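Local atomic coordinates of aspartate aminotransferase (Plasmodium falciparum, PDB entry 3K7Y), a protein that probably catalyses the reversible pyridoxal-phosphate-dependent transfer of an amino group between L-aspartate and 2-oxoglutarate, giving oxaloacetate and L-glutamate, and acts as a homodimer. Residues K24-E29 and T370-I375; L80-I85 and I98-C103; I110-E115 and N276-I281; P359-I364 and D396-S401. One frame throughout, in Å; residues are numbered along the deposited sequence.

Contact 1 of 4, residues K24-E29 and T370-I375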
loop_
_atom_site.group_PDB
_atom_site.type_symbol
_atom_site.label_atom_id
_atom_site.label_comp_id
_atom_site.label_asym_id
_atom_site.label_seq_id
_atom_site.Cartn_x
_atom_site.Cartn_y
_atom_site.Cartn_z
ATOM N N LYS A 24 0.101 25.117 8.649
ATOM C CA LYS A 24 1.554 25.287 8.678
ATOM C C LYS A 24 2.081 26.235 7.582
ATOM O O LYS A 24 3.135 25.982 6.999
ATOM C CB LYS A 24 2.245 23.914 8.607
ATOM C CG LYS A 24 1.913 22.959 9.768
ATOM C CD LYS A 24 2.970 23.007 10.882
ATOM C CE LYS A 24 2.516 22.280 12.157
ATOM N NZ LYS A 24 2.328 20.813 11.989
ATOM N N GLU A 25 1.356 27.323 7.315
ATOM C CA GLU A 25 1.753 28.289 6.278
ATOM C C GLU A 25 1.804 29.747 6.774
ATOM O O GLU A 25 2.050 30.667 5.987
ATOM C CB GLU A 25 0.846 28.168 5.038
ATOM C CG GLU A 25 1.239 29.090 3.866
ATOM C CD GLU A 25 0.082 29.415 2.926
ATOM O OE1 GLU A 25 -0.331 30.597 2.867
ATOM O OE2 GLU A 25 -0.409 28.486 2.245
ATOM N N ASP A 26 1.576 29.968 8.067
ATOM C CA ASP A 26 1.677 31.323 8.611
ATOM C C ASP A 26 2.678 31.448 9.765
ATOM O O ASP A 26 3.060 30.447 10.387
ATOM C CB ASP A 26 0.304 31.868 9.016
ATOM C CG ASP A 26 0.323 33.379 9.254
ATOM O OD1 ASP A 26 0.499 34.141 8.271
ATOM O OD2 ASP A 26 0.162 33.806 10.427
ATOM N N THR A 27 3.088 32.691 10.033
ATOM C CA THR A 27 4.122 33.018 11.023
ATOM C C THR A 27 3.698 32.860 12.491
ATOM O O THR A 27 4.514 32.441 13.314
ATOM C CB THR A 27 4.662 34.465 10.846
ATOM O OG1 THR A 27 4.406 34.931 9.517
ATOM C CG2 THR A 27 6.165 34.515 11.132
ATOM N N CYS A 28 2.447 33.204 12.815
ATOM C CA CYS A 28 1.952 33.202 14.202
ATOM C C CYS A 28 2.152 31.871 14.973
ATOM O O CYS A 28 1.802 30.803 14.489
ATOM C CB CYS A 28 0.476 33.619 14.228
ATOM S SG CYS A 28 -0.041 34.455 15.748
ATOM N N GLU A 29 2.758 31.948 16.153
ATOM C CA GLU A 29 2.716 30.869 17.138
ATOM C C GLU A 29 1.389 31.072 17.886
ATOM O O GLU A 29 0.727 32.098 17.699
ATOM C CB GLU A 29 3.939 30.980 18.056
ATOM C CG GLU A 29 3.822 30.337 19.433
ATOM C CD GLU A 29 4.534 31.140 20.526
ATOM O OE1 GLU A 29 4.475 32.396 20.510
ATOM O OE2 GLU A 29 5.142 30.508 21.416
ATOM N N THR A 370 -8.489 34.682 10.609
ATOM C CA THR A 370 -7.876 35.990 10.922
ATOM C C THR A 370 -7.302 35.950 12.339
ATOM O O THR A 370 -6.282 36.574 12.639
ATOM C CB THR A 370 -8.842 37.217 10.741
ATOM O OG1 THR A 370 -9.667 37.389 11.900
ATOM C CG2 THR A 370 -9.736 37.067 9.517
ATOM N N HIS A 371 -7.988 35.217 13.204
ATOM C CA HIS A 371 -7.418 34.727 14.446
ATOM C C HIS A 371 -6.809 33.381 14.066
ATOM O O HIS A 371 -7.151 32.810 13.029
ATOM C CB HIS A 371 -8.518 34.567 15.484
ATOM C CG HIS A 371 -9.568 35.627 15.395
ATOM N ND1 HIS A 371 -9.382 36.890 15.908
ATOM C CD2 HIS A 371 -10.795 35.626 14.824
ATOM C CE1 HIS A 371 -10.461 37.617 15.680
ATOM N NE2 HIS A 371 -11.333 36.875 15.024
ATOM N N HIS A 372 -5.903 32.849 14.868
ATOM C CA HIS A 372 -5.066 31.803 14.299
ATOM C C HIS A 372 -5.556 30.391 14.618
ATOM O O HIS A 372 -4.800 29.510 15.040
ATOM C CB HIS A 372 -3.587 32.106 14.580
ATOM C CG HIS A 372 -3.183 33.479 14.132
ATOM N ND1 HIS A 372 -3.089 34.548 15.000
ATOM C CD2 HIS A 372 -2.931 33.975 12.895
ATOM C CE1 HIS A 372 -2.763 35.637 14.323
ATOM N NE2 HIS A 372 -2.659 35.316 13.044
ATOM N N ILE A 373 -6.848 30.193 14.359
ATOM C CA ILE A 373 -7.520 28.910 14.597
ATOM C C ILE A 373 -8.121 28.275 13.330
ATOM O O ILE A 373 -8.909 28.910 12.619
ATOM C CB ILE A 373 -8.608 29.022 15.695
ATOM C CG1 ILE A 373 -9.515 27.786 15.631
ATOM C CG2 ILE A 373 -9.375 30.341 15.595
ATOM C CD1 ILE A 373 -10.961 28.015 15.986
ATOM N N TYR A 374 -7.761 27.018 13.069
ATOM C CA TYR A 374 -8.183 26.327 11.836
ATOM C C TYR A 374 -9.145 25.147 12.056
ATOM O O TYR A 374 -8.979 24.338 12.967
ATOM C CB TYR A 374 -6.971 25.935 10.959
ATOM C CG TYR A 374 -5.982 27.063 10.812
ATOM C CD1 TYR A 374 -4.871 27.148 11.648
ATOM C CD2 TYR A 374 -6.173 28.067 9.865
ATOM C CE1 TYR A 374 -3.959 28.203 11.537
ATOM C CE2 TYR A 374 -5.268 29.139 9.742
ATOM C CZ TYR A 374 -4.162 29.198 10.582
ATOM O OH TYR A 374 -3.250 30.233 10.481
ATOM N N ILE A 375 -10.128 25.067 11.164
ATOM C CA ILE A 375 -11.363 24.306 11.339
ATOM C C ILE A 375 -11.832 23.919 9.932
ATOM O O ILE A 375 -11.590 24.666 8.997
ATOM C CB ILE A 375 -12.407 25.223 12.026
ATOM C CG1 ILE A 375 -13.844 24.769 11.783
ATOM C CG2 ILE A 375 -12.259 26.650 11.494
ATOM C CD1 ILE A 375 -14.842 25.916 11.696
#
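C28 carries SG opposite its backbone N (chi1 -151°), and H372 turns its imidazole away from its own carbonyl carbon; together these two torsions lay the cysteine side chain over one face of the histidine ring. Two measurements define the contact. C28 CB stands 3.5 Å from the centroid of the H372 ring and only 4° off its normal, a CH-pi contact almost straight above the centre. C28 SG lies 3.4 Å from the same H372 centroid but leans toward the rim on the ND1 and CE1 side, making a sulfur-aromatic contact as well. T370 O sits over the opposite face of the H372 ring, 3.8 Å above the plane and offset toward the rim. H372 is also the centre of an inverse gamma turn leading into strand 373-374, which pairs in parallel with strand 32-33 in a two-stranded sheet, and H372 and Y374 both bond I32 through their backbones. The loop after helix 15-23 lies against the turn that leads into strand 373-374. D26 approaches H372 obliquely, its OD2 4.0 Å from H372 CD2, with the carboxylate and ring planes 10° apart; a positive charge on the imidazole would probably be favoured by this neighbour, but no bond joins the two groups. The same D26 OD2 accepts a weak bond from C28 N at 3.4 Å, bridging T27. Y374 brings its hydroxyl to the aliphatic part of the aspartate, with OH 4.2 Å from D26 CB, while the Y374 side chain touches T19 and E22 of helix 15-23.

Contact 2 of 4, residues L80-I85 and I98-C103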
loop_
_atom_site.group_PDB
_atom_site.type_symbol
_atom_site.label_atom_id
_atom_site.label_comp_id
_atom_site.label_asym_id
_atom_site.label_seq_id
_atom_site.Cartn_x
_atom_site.Cartn_y
_atom_site.Cartn_z
ATOM N N LEU A 80 -6.947 -12.814 15.429
ATOM C CA LEU A 80 -6.804 -11.802 16.475
ATOM C C LEU A 80 -7.638 -10.568 16.165
ATOM O O LEU A 80 -8.381 -10.082 17.008
ATOM C CB LEU A 80 -5.342 -11.400 16.636
ATOM C CG LEU A 80 -4.487 -12.328 17.482
ATOM C CD1 LEU A 80 -3.038 -12.073 17.165
ATOM C CD2 LEU A 80 -4.763 -12.128 18.966
ATOM N N THR A 81 -7.509 -10.095 14.931
ATOM C CA THR A 81 -8.168 -8.897 14.429
ATOM C C THR A 81 -9.684 -9.021 14.472
ATOM O O THR A 81 -10.364 -8.162 15.021
ATOM C CB THR A 81 -7.656 -8.591 12.994
ATOM O OG1 THR A 81 -6.429 -7.862 13.081
ATOM C CG2 THR A 81 -8.638 -7.789 12.203
ATOM N N GLN A 82 -10.209 -10.107 13.919
ATOM C CA GLN A 82 -11.646 -10.246 13.816
ATOM C C GLN A 82 -12.314 -10.483 15.167
ATOM O O GLN A 82 -13.516 -10.265 15.308
ATOM C CB GLN A 82 -12.046 -11.284 12.775
ATOM C CG GLN A 82 -11.382 -12.606 12.935
ATOM C CD GLN A 82 -11.895 -13.636 11.946
ATOM O OE1 GLN A 82 -12.485 -13.290 10.918
ATOM N NE2 GLN A 82 -11.662 -14.920 12.250
ATOM N N ASN A 83 -11.541 -10.896 16.167
ATOM C CA ASN A 83 -12.055 -10.909 17.537
ATOM C C ASN A 83 -12.644 -9.534 17.879
ATOM O O ASN A 83 -13.762 -9.432 18.393
ATOM C CB ASN A 83 -10.963 -11.295 18.548
ATOM C CG ASN A 83 -11.513 -11.522 19.949
ATOM O OD1 ASN A 83 -11.688 -12.663 20.367
ATOM N ND2 ASN A 83 -11.795 -10.435 20.677
ATOM N N LEU A 84 -11.897 -8.482 17.550
ATOM C CA LEU A 84 -12.273 -7.133 17.928
ATOM C C LEU A 84 -13.625 -6.729 17.378
ATOM O O LEU A 84 -14.367 -6.038 18.061
ATOM C CB LEU A 84 -11.194 -6.129 17.525
ATOM C CG LEU A 84 -9.805 -6.342 18.130
ATOM C CD1 LEU A 84 -8.865 -5.224 17.716
ATOM C CD2 LEU A 84 -9.891 -6.426 19.636
ATOM N N ILE A 85 -13.965 -7.160 16.166
ATOM C CA ILE A 85 -15.250 -6.752 15.617
ATOM C C ILE A 85 -16.381 -7.706 15.943
ATOM O O ILE A 85 -17.486 -7.259 16.214
ATOM C CB ILE A 85 -15.223 -6.388 14.108
ATOM C CG1 ILE A 85 -14.814 -7.583 13.250
ATOM C CG2 ILE A 85 -14.354 -5.131 13.849
ATOM C CD1 ILE A 85 -13.319 -7.812 13.114
ATOM N N ILE A 98 -15.584 -16.127 7.952
ATOM C CA ILE A 98 -15.060 -14.808 7.593
ATOM C C ILE A 98 -13.748 -14.911 6.838
ATOM O O ILE A 98 -12.807 -15.577 7.280
ATOM C CB ILE A 98 -14.824 -13.908 8.805
ATOM C CG1 ILE A 98 -16.090 -13.778 9.641
ATOM C CG2 ILE A 98 -14.385 -12.539 8.347
ATOM C CD1 ILE A 98 -15.804 -13.669 11.115
ATOM N N CYS A 99 -13.712 -14.243 5.694
ATOM C CA CYS A 99 -12.489 -14.063 4.950
ATOM C C CYS A 99 -11.980 -12.679 5.260
ATOM O O CYS A 99 -12.612 -11.686 4.896
ATOM C CB CYS A 99 -12.740 -14.194 3.454
ATOM S SG CYS A 99 -11.430 -13.463 2.448
ATOM N N THR A 100 -10.846 -12.616 5.939
ATOM C CA THR A 100 -10.242 -11.336 6.256
ATOM C C THR A 100 -8.845 -11.221 5.670
ATOM O O THR A 100 -8.168 -12.228 5.458
ATOM C CB THR A 100 -10.250 -11.043 7.769
ATOM O OG1 THR A 100 -8.952 -10.593 8.182
ATOM C CG2 THR A 100 -10.626 -12.290 8.569
ATOM N N ILE A 101 -8.432 -9.981 5.416
ATOM C CA ILE A 101 -7.195 -9.659 4.698
ATOM C C ILE A 101 -6.571 -8.387 5.267
ATOM O O ILE A 101 -7.294 -7.491 5.692
ATOM C CB ILE A 101 -7.509 -9.493 3.205
ATOM C CG1 ILE A 101 -7.186 -10.790 2.485
ATOM C CG2 ILE A 101 -6.764 -8.308 2.560
ATOM C CD1 ILE A 101 -7.985 -10.986 1.252
ATOM N N GLN A 102 -5.242 -8.315 5.292
ATOM C CA GLN A 102 -4.547 -7.140 5.822
ATOM C C GLN A 102 -4.424 -6.059 4.740
ATOM O O GLN A 102 -3.926 -6.333 3.642
ATOM C CB GLN A 102 -3.159 -7.519 6.336
ATOM C CG GLN A 102 -2.317 -6.329 6.800
ATOM C CD GLN A 102 -0.883 -6.705 7.196
ATOM O OE1 GLN A 102 -0.632 -7.785 7.742
ATOM N NE2 GLN A 102 0.060 -5.807 6.922
ATOM N N CYS A 103 -4.855 -4.836 5.033
ATOM C CA CYS A 103 -4.754 -3.789 4.036
ATOM C C CYS A 103 -3.910 -2.629 4.511
ATOM O O CYS A 103 -3.381 -2.647 5.624
ATOM C CB CYS A 103 -6.137 -3.299 3.663
ATOM S SG CYS A 103 -7.168 -4.627 3.069
#
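Helix 80-85 passes over strand 98-103 with Q82 and T100 as the closest backbone pair, their CA atoms 7.8 Å apart. This is helix-on-sheet packing in the large, pyridoxal-phosphate-binding domain of a fold type I aminotransferase: strand 98-104 is an outermost strand of the mixed central sheet and runs antiparallel to strand 258-264, to which C99, I101 and C103 are tied by backbone hydrogen bonds. One long side chain spans the gap. Q82 places CG between its backbone N and carbonyl carbon (chi1 52°) and is extended beyond it, which delivers the amide group to the strand. I98 comes to meet it from the opposite direction, whereas T100 approaches at a slant. These two residues, two apart on the strand, both meet the amide, while the CB of C99 points away from the helix and its side chain touches K271 of helix 268-283. The modelled amide oxygen has aliphatic neighbours on the strand: no hydrogen bond crosses between helix and strand, and the contact rests on packing alone. At 2.8 Å resolution the short separations, and which end of the amide faces the strand, should not be pressed. H262 of the adjacent strand touches T81, Q82, I85 and T100, and I93 of the connecting loop also packs on Q82; the glutamine is buried. On the I98 side Q82 OE1 is 3.2 Å from I98 CB and 3.3 Å from both I98 CG2 and I98 CD1; on the T100 side it meets the methyl, with Q82 OE1 3.2 Å from T100 CG2.

Contact 3 of 4, residues I110-E115 and N276-I281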
loop_
_atom_site.group_PDB
_atom_site.type_symbol
_atom_site.label_atom_id
_atom_site.label_comp_id
_atom_site.label_asym_id
_atom_site.label_seq_id
_atom_site.Cartn_x
_atom_site.Cartn_y
_atom_site.Cartn_z
ATOM N N ILE A 110 -11.001 -0.026 2.194
ATOM C CA ILE A 110 -12.153 0.487 1.474
ATOM C C ILE A 110 -11.877 0.266 0.004
ATOM O O ILE A 110 -12.623 -0.441 -0.679
ATOM C CB ILE A 110 -12.427 1.988 1.760
ATOM C CG1 ILE A 110 -12.902 2.188 3.202
ATOM C CG2 ILE A 110 -13.468 2.560 0.790
ATOM C CD1 ILE A 110 -12.544 3.597 3.777
ATOM N N PHE A 111 -10.777 0.824 -0.478
ATOM C CA PHE A 111 -10.505 0.731 -1.910
ATOM C C PHE A 111 -10.422 -0.677 -2.490
ATOM O O PHE A 111 -10.983 -0.878 -3.553
ATOM C CB PHE A 111 -9.310 1.571 -2.322
ATOM C CG PHE A 111 -8.087 0.797 -2.609
ATOM C CD1 PHE A 111 -6.982 0.924 -1.792
ATOM C CD2 PHE A 111 -8.013 -0.020 -3.737
ATOM C CE1 PHE A 111 -5.804 0.236 -2.087
ATOM C CE2 PHE A 111 -6.862 -0.714 -4.044
ATOM C CZ PHE A 111 -5.749 -0.591 -3.218
ATOM N N VAL A 112 -9.772 -1.643 -1.827
ATOM C CA VAL A 112 -9.735 -3.003 -2.403
ATOM C C VAL A 112 -11.144 -3.543 -2.532
ATOM O O VAL A 112 -11.465 -4.223 -3.516
ATOM C CB VAL A 112 -8.888 -4.069 -1.632
ATOM C CG1 VAL A 112 -9.007 -5.450 -2.335
ATOM C CG2 VAL A 112 -7.413 -3.683 -1.548
ATOM N N LEU A 113 -11.984 -3.234 -1.545
ATOM C CA LEU A 113 -13.379 -3.667 -1.581
ATOM C C LEU A 113 -14.145 -3.042 -2.726
ATOM O O LEU A 113 -14.975 -3.701 -3.354
ATOM C CB LEU A 113 -14.082 -3.347 -0.278
ATOM C CG LEU A 113 -15.560 -3.671 -0.232
ATOM C CD1 LEU A 113 -15.805 -5.169 -0.441
ATOM C CD2 LEU A 113 -16.092 -3.222 1.107
ATOM N N LEU A 114 -13.872 -1.774 -3.001
ATOM C CA LEU A 114 -14.529 -1.130 -4.125
ATOM C C LEU A 114 -14.022 -1.746 -5.419
ATOM O O LEU A 114 -14.804 -2.028 -6.328
ATOM C CB LEU A 114 -14.337 0.378 -4.093
ATOM C CG LEU A 114 -15.047 1.162 -2.982
ATOM C CD1 LEU A 114 -14.536 2.573 -2.957
ATOM C CD2 LEU A 114 -16.530 1.179 -3.189
ATOM N N GLU A 115 -12.720 -2.000 -5.491
ATOM C CA GLU A 115 -12.182 -2.699 -6.656
ATOM C C GLU A 115 -12.887 -4.039 -6.758
ATOM O O GLU A 115 -13.148 -4.525 -7.856
ATOM C CB GLU A 115 -10.655 -2.885 -6.600
ATOM C CG GLU A 115 -9.829 -1.643 -6.859
ATOM C CD GLU A 115 -10.090 -0.969 -8.211
ATOM O OE1 GLU A 115 -9.294 -0.078 -8.595
ATOM O OE2 GLU A 115 -11.085 -1.293 -8.902
ATOM N N ASN A 276 -9.047 -15.900 -3.275
ATOM C CA ASN A 276 -8.322 -15.882 -4.547
ATOM C C ASN A 276 -8.631 -14.641 -5.382
ATOM O O ASN A 276 -7.716 -14.018 -5.922
ATOM C CB ASN A 276 -8.546 -17.169 -5.352
ATOM C CG ASN A 276 -7.648 -18.340 -4.885
ATOM O OD1 ASN A 276 -6.523 -18.143 -4.422
ATOM N ND2 ASN A 276 -8.150 -19.565 -5.027
ATOM N N ASN A 277 -9.908 -14.270 -5.460
ATOM C CA ASN A 277 -10.315 -12.998 -6.064
ATOM C C ASN A 277 -9.589 -11.800 -5.457
ATOM O O ASN A 277 -9.136 -10.905 -6.173
ATOM C CB ASN A 277 -11.817 -12.778 -5.919
ATOM C CG ASN A 277 -12.643 -13.858 -6.598
ATOM O OD1 ASN A 277 -13.112 -14.812 -5.954
ATOM N ND2 ASN A 277 -12.850 -13.700 -7.899
ATOM N N LEU A 278 -9.477 -11.782 -4.136
ATOM C CA LEU A 278 -8.843 -10.649 -3.491
ATOM C C LEU A 278 -7.352 -10.617 -3.784
ATOM O O LEU A 278 -6.832 -9.578 -4.192
ATOM C CB LEU A 278 -9.149 -10.601 -1.993
ATOM C CG LEU A 278 -10.628 -10.372 -1.648
ATOM C CD1 LEU A 278 -10.858 -10.157 -0.159
ATOM C CD2 LEU A 278 -11.238 -9.221 -2.461
ATOM N N CYS A 279 -6.677 -11.753 -3.622
ATOM C CA CYS A 279 -5.246 -11.841 -3.938
ATOM C C CYS A 279 -5.011 -11.385 -5.354
ATOM O O CYS A 279 -4.136 -10.564 -5.631
ATOM C CB CYS A 279 -4.734 -13.265 -3.774
ATOM S SG CYS A 279 -4.752 -13.779 -2.067
ATOM N N PHE A 280 -5.831 -11.921 -6.240
ATOM C CA PHE A 280 -5.825 -11.517 -7.616
ATOM C C PHE A 280 -5.887 -9.996 -7.723
ATOM O O PHE A 280 -4.927 -9.364 -8.171
ATOM C CB PHE A 280 -7.002 -12.147 -8.333
ATOM C CG PHE A 280 -6.998 -11.896 -9.789
ATOM C CD1 PHE A 280 -7.709 -10.819 -10.321
ATOM C CD2 PHE A 280 -6.261 -12.719 -10.642
ATOM C CE1 PHE A 280 -7.703 -10.576 -11.690
ATOM C CE2 PHE A 280 -6.245 -12.485 -12.004
ATOM C CZ PHE A 280 -6.964 -11.406 -12.535
ATOM N N ILE A 281 -7.005 -9.412 -7.303
ATOM C CA ILE A 281 -7.142 -7.955 -7.283
ATOM C C ILE A 281 -5.915 -7.220 -6.713
ATOM O O ILE A 281 -5.407 -6.293 -7.349
ATOM C CB ILE A 281 -8.431 -7.518 -6.577
ATOM C CG1 ILE A 281 -9.616 -7.734 -7.521
ATOM C CG2 ILE A 281 -8.358 -6.065 -6.175
ATOM C CD1 ILE A 281 -10.976 -7.765 -6.834
#
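V112 and E115, one turn apart on helix 110-115, meet I281 of helix 276-281, and V112 also meets L278. The axes of the two short segments come within 10.3 Å and their directions differ by 108°, a steep crossing with the closest CA pair at E115 and I281. In sequence order, I110 packs on D213 and M138 and touches the pyridoxal phosphate. F111 follows, with V112 CG2 over one face of its ring and E115 CG in plane at its edge; it also meets F285 of the second subunit edge-to-face. V112 does most of the bridging. Its CG1, opposite the backbone N (chi1 178°), touches two partners: V112 CG1 is 3.9 Å from I281 CG2 and more loosely 4.4 Å from L278 CD2. L113 and L114 have other surroundings, L113 at I211 of the central sheet and L114 at M138. At E115 the contact is made by the root of the side chain, with E115 CB 3.9 Å from I281 CG2. That one methyl of I281 is shared by V112 and E115, while I281 CD1 reaches the backbone, 4.0 Å from E115 O. The glutamate then bends at chi2 and leads its carboxylate away, toward a weak, long ion pair with R142. Around helix 276-281, N276, N277 and F280 meet N10, I11 and R21 of the second subunit. Apolar packing here joins the dimer-facing helix 268-283 to helix 105-118, whose opening residues G105, G106 and T107 line the cofactor pocket, the usual role of this helix start in fold type I aminotransferases.

Contact 4 of 4, residues P359-I364 and D396-S401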
loop_
_atom_site.group_PDB
_atom_site.type_symbol
_atom_site.label_atom_id
_atom_site.label_comp_id
_atom_site.label_asym_id
_atom_site.label_seq_id
_atom_site.Cartn_x
_atom_site.Cartn_y
_atom_site.Cartn_z
ATOM N N PRO A 359 -22.682 22.626 12.294
ATOM C CA PRO A 359 -22.897 23.245 10.977
ATOM C C PRO A 359 -22.844 24.771 11.017
ATOM O O PRO A 359 -22.237 25.401 10.140
ATOM C CB PRO A 359 -24.282 22.728 10.572
ATOM C CG PRO A 359 -24.333 21.351 11.174
ATOM C CD PRO A 359 -23.571 21.462 12.499
ATOM N N LEU A 360 -23.432 25.347 12.058
ATOM C CA LEU A 360 -23.402 26.792 12.274
ATOM C C LEU A 360 -22.047 27.466 11.982
ATOM O O LEU A 360 -21.995 28.608 11.516
ATOM C CB LEU A 360 -23.834 27.098 13.702
ATOM C CG LEU A 360 -24.012 28.593 13.884
ATOM C CD1 LEU A 360 -25.249 29.066 13.118
ATOM C CD2 LEU A 360 -24.066 28.968 15.357
ATOM N N LEU A 361 -20.964 26.750 12.259
ATOM C CA LEU A 361 -19.608 27.292 12.127
ATOM C C LEU A 361 -19.110 27.364 10.680
ATOM O O LEU A 361 -18.183 28.121 10.369
ATOM C CB LEU A 361 -18.623 26.515 13.017
ATOM C CG LEU A 361 -18.428 26.955 14.483
ATOM C CD1 LEU A 361 -19.610 27.685 15.062
ATOM C CD2 LEU A 361 -18.073 25.795 15.383
ATOM N N ALA A 362 -19.733 26.594 9.790
ATOM C CA ALA A 362 -19.410 26.687 8.371
ATOM C C ALA A 362 -19.407 28.159 7.926
ATOM O O ALA A 362 -18.510 28.586 7.197
ATOM C CB ALA A 362 -20.381 25.863 7.549
ATOM N N LYS A 363 -20.394 28.926 8.402
ATOM C CA LYS A 363 -20.490 30.373 8.167
ATOM C C LYS A 363 -19.254 31.174 8.608
ATOM O O LYS A 363 -18.891 32.151 7.962
ATOM C CB LYS A 363 -21.722 30.962 8.880
ATOM C CG LYS A 363 -23.097 30.456 8.427
ATOM C CD LYS A 363 -24.206 31.393 8.924
ATOM C CE LYS A 363 -24.215 32.750 8.172
ATOM N NZ LYS A 363 -24.977 33.861 8.853
ATOM N N ILE A 364 -18.618 30.757 9.704
ATOM C CA ILE A 364 -17.568 31.554 10.369
ATOM C C ILE A 364 -16.125 31.021 10.121
ATOM O O ILE A 364 -15.137 31.558 10.633
ATOM C CB ILE A 364 -17.935 31.755 11.900
ATOM C CG1 ILE A 364 -18.034 33.232 12.243
ATOM C CG2 ILE A 364 -17.048 30.956 12.878
ATOM C CD1 ILE A 364 -19.287 33.866 11.726
ATOM N N ASP A 396 -13.958 32.295 23.126
ATOM C CA ASP A 396 -14.049 33.725 22.908
ATOM C C ASP A 396 -14.123 34.043 21.414
ATOM O O ASP A 396 -15.138 34.546 20.943
ATOM C CB ASP A 396 -12.871 34.442 23.571
ATOM C CG ASP A 396 -12.900 35.941 23.359
ATOM O OD1 ASP A 396 -13.903 36.485 22.839
ATOM O OD2 ASP A 396 -11.899 36.579 23.722
ATOM N N LYS A 397 -13.070 33.719 20.670
ATOM C CA LYS A 397 -13.010 34.062 19.250
ATOM C C LYS A 397 -14.202 33.573 18.414
ATOM O O LYS A 397 -14.594 34.237 17.449
ATOM C CB LYS A 397 -11.690 33.601 18.631
ATOM C CG LYS A 397 -10.455 34.422 19.057
ATOM C CD LYS A 397 -10.674 35.924 18.895
ATOM C CE LYS A 397 -9.471 36.729 19.350
ATOM N NZ LYS A 397 -9.275 36.675 20.827
ATOM N N ILE A 398 -14.770 32.424 18.796
ATOM C CA ILE A 398 -15.956 31.848 18.156
ATOM C C ILE A 398 -17.160 32.746 18.340
ATOM O O ILE A 398 -17.931 32.977 17.411
ATOM C CB ILE A 398 -16.298 30.468 18.752
ATOM C CG1 ILE A 398 -15.421 29.374 18.132
ATOM C CG2 ILE A 398 -17.772 30.130 18.522
ATOM C CD1 ILE A 398 -15.782 27.956 18.576
ATOM N N CYS A 399 -17.323 33.235 19.562
ATOM C CA CYS A 399 -18.408 34.139 19.890
ATOM C C CYS A 399 -18.142 35.486 19.238
ATOM O O CYS A 399 -18.966 35.974 18.473
ATOM C CB CYS A 399 -18.546 34.261 21.408
ATOM S SG CYS A 399 -18.983 32.679 22.238
ATOM N N LEU A 400 -16.974 36.067 19.518
ATOM C CA LEU A 400 -16.550 37.334 18.906
ATOM C C LEU A 400 -16.854 37.279 17.427
ATOM O O LEU A 400 -17.521 38.159 16.854
ATOM C CB LEU A 400 -15.039 37.549 19.103
ATOM C CG LEU A 400 -14.463 38.952 18.867
ATOM C CD1 LEU A 400 -13.068 39.083 19.488
ATOM C CD2 LEU A 400 -14.431 39.318 17.393
ATOM N N SER A 401 -16.364 36.203 16.829
ATOM C CA SER A 401 -16.505 36.006 15.415
ATOM C C SER A 401 -17.954 35.817 15.009
ATOM O O SER A 401 -18.387 36.320 13.969
ATOM C CB SER A 401 -15.706 34.823 14.980
ATOM O OG SER A 401 -15.435 35.009 13.628
#
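The C-terminal helix 390-403 of the small domain receives a helical turn from the connection between strands 355-357 and 373-374, with L361 and I364 of that turn set against I398 and S401. The nearest backbone pair is I364 and S401, whose CA atoms are 6.8 Å apart. As modelled, S401 has OG opposite its backbone N (chi1 -156°), with the hydroxyl oxygen beside the aliphatic chain of the isoleucine: S401 OG lies 3.4 Å from I364 CG1. I364 reaches further with its outer methyl, CD1 standing 3.4 Å from S401 O. The exact placement of S401 is doubtful, and both separations are approximate. No hydrogen bond is formed across the contact. In the class I aminotransferase fold this small domain is built mainly from the C-terminal part of the chain, joined by a piece of the N-terminal region, and here I398 of the last helix packs on F328 and L332 of long helix 304-335 as well as on L361. The L361 contact is looser, with L361 CD2 4.5 Å from I398 CD1. Residues 359-363 have helical backbone angles but lack a regular helical bonding pattern; the turn is held by bonds three residues apart, A362 N to P359 O and I364 N to L361 O, both 2.8 Å. On the helix side, L400 N bonds D396 O at 2.8 Å, and D396 OD1 is hydrogen-bonded to Y339 OH.

From the N terminus, residues 24-29 open the longest loop, closed only when contact 1 pairs them with 370-375. Contacts 2 and 3 are nested inside it, one after the other: contact 2 closes a short loop from helix 75-86 to strand 98-104, and the chain runs directly on into helix 105-118, where contact 3 opens, to close at 276-281. I101 packs on L278, linking strand 98-104 to helix 268-283 in the large domain. Contact 4 crosses contact 1, since 359-364 precedes 370-375 and 396-401 follows it; H371 packs on K397, and I375 on L361. Contacts 1 and 4 thus lie together in the small domain, well apart from the large-domain pair: the centres of contacts 1 and 2 are 41 Å apart.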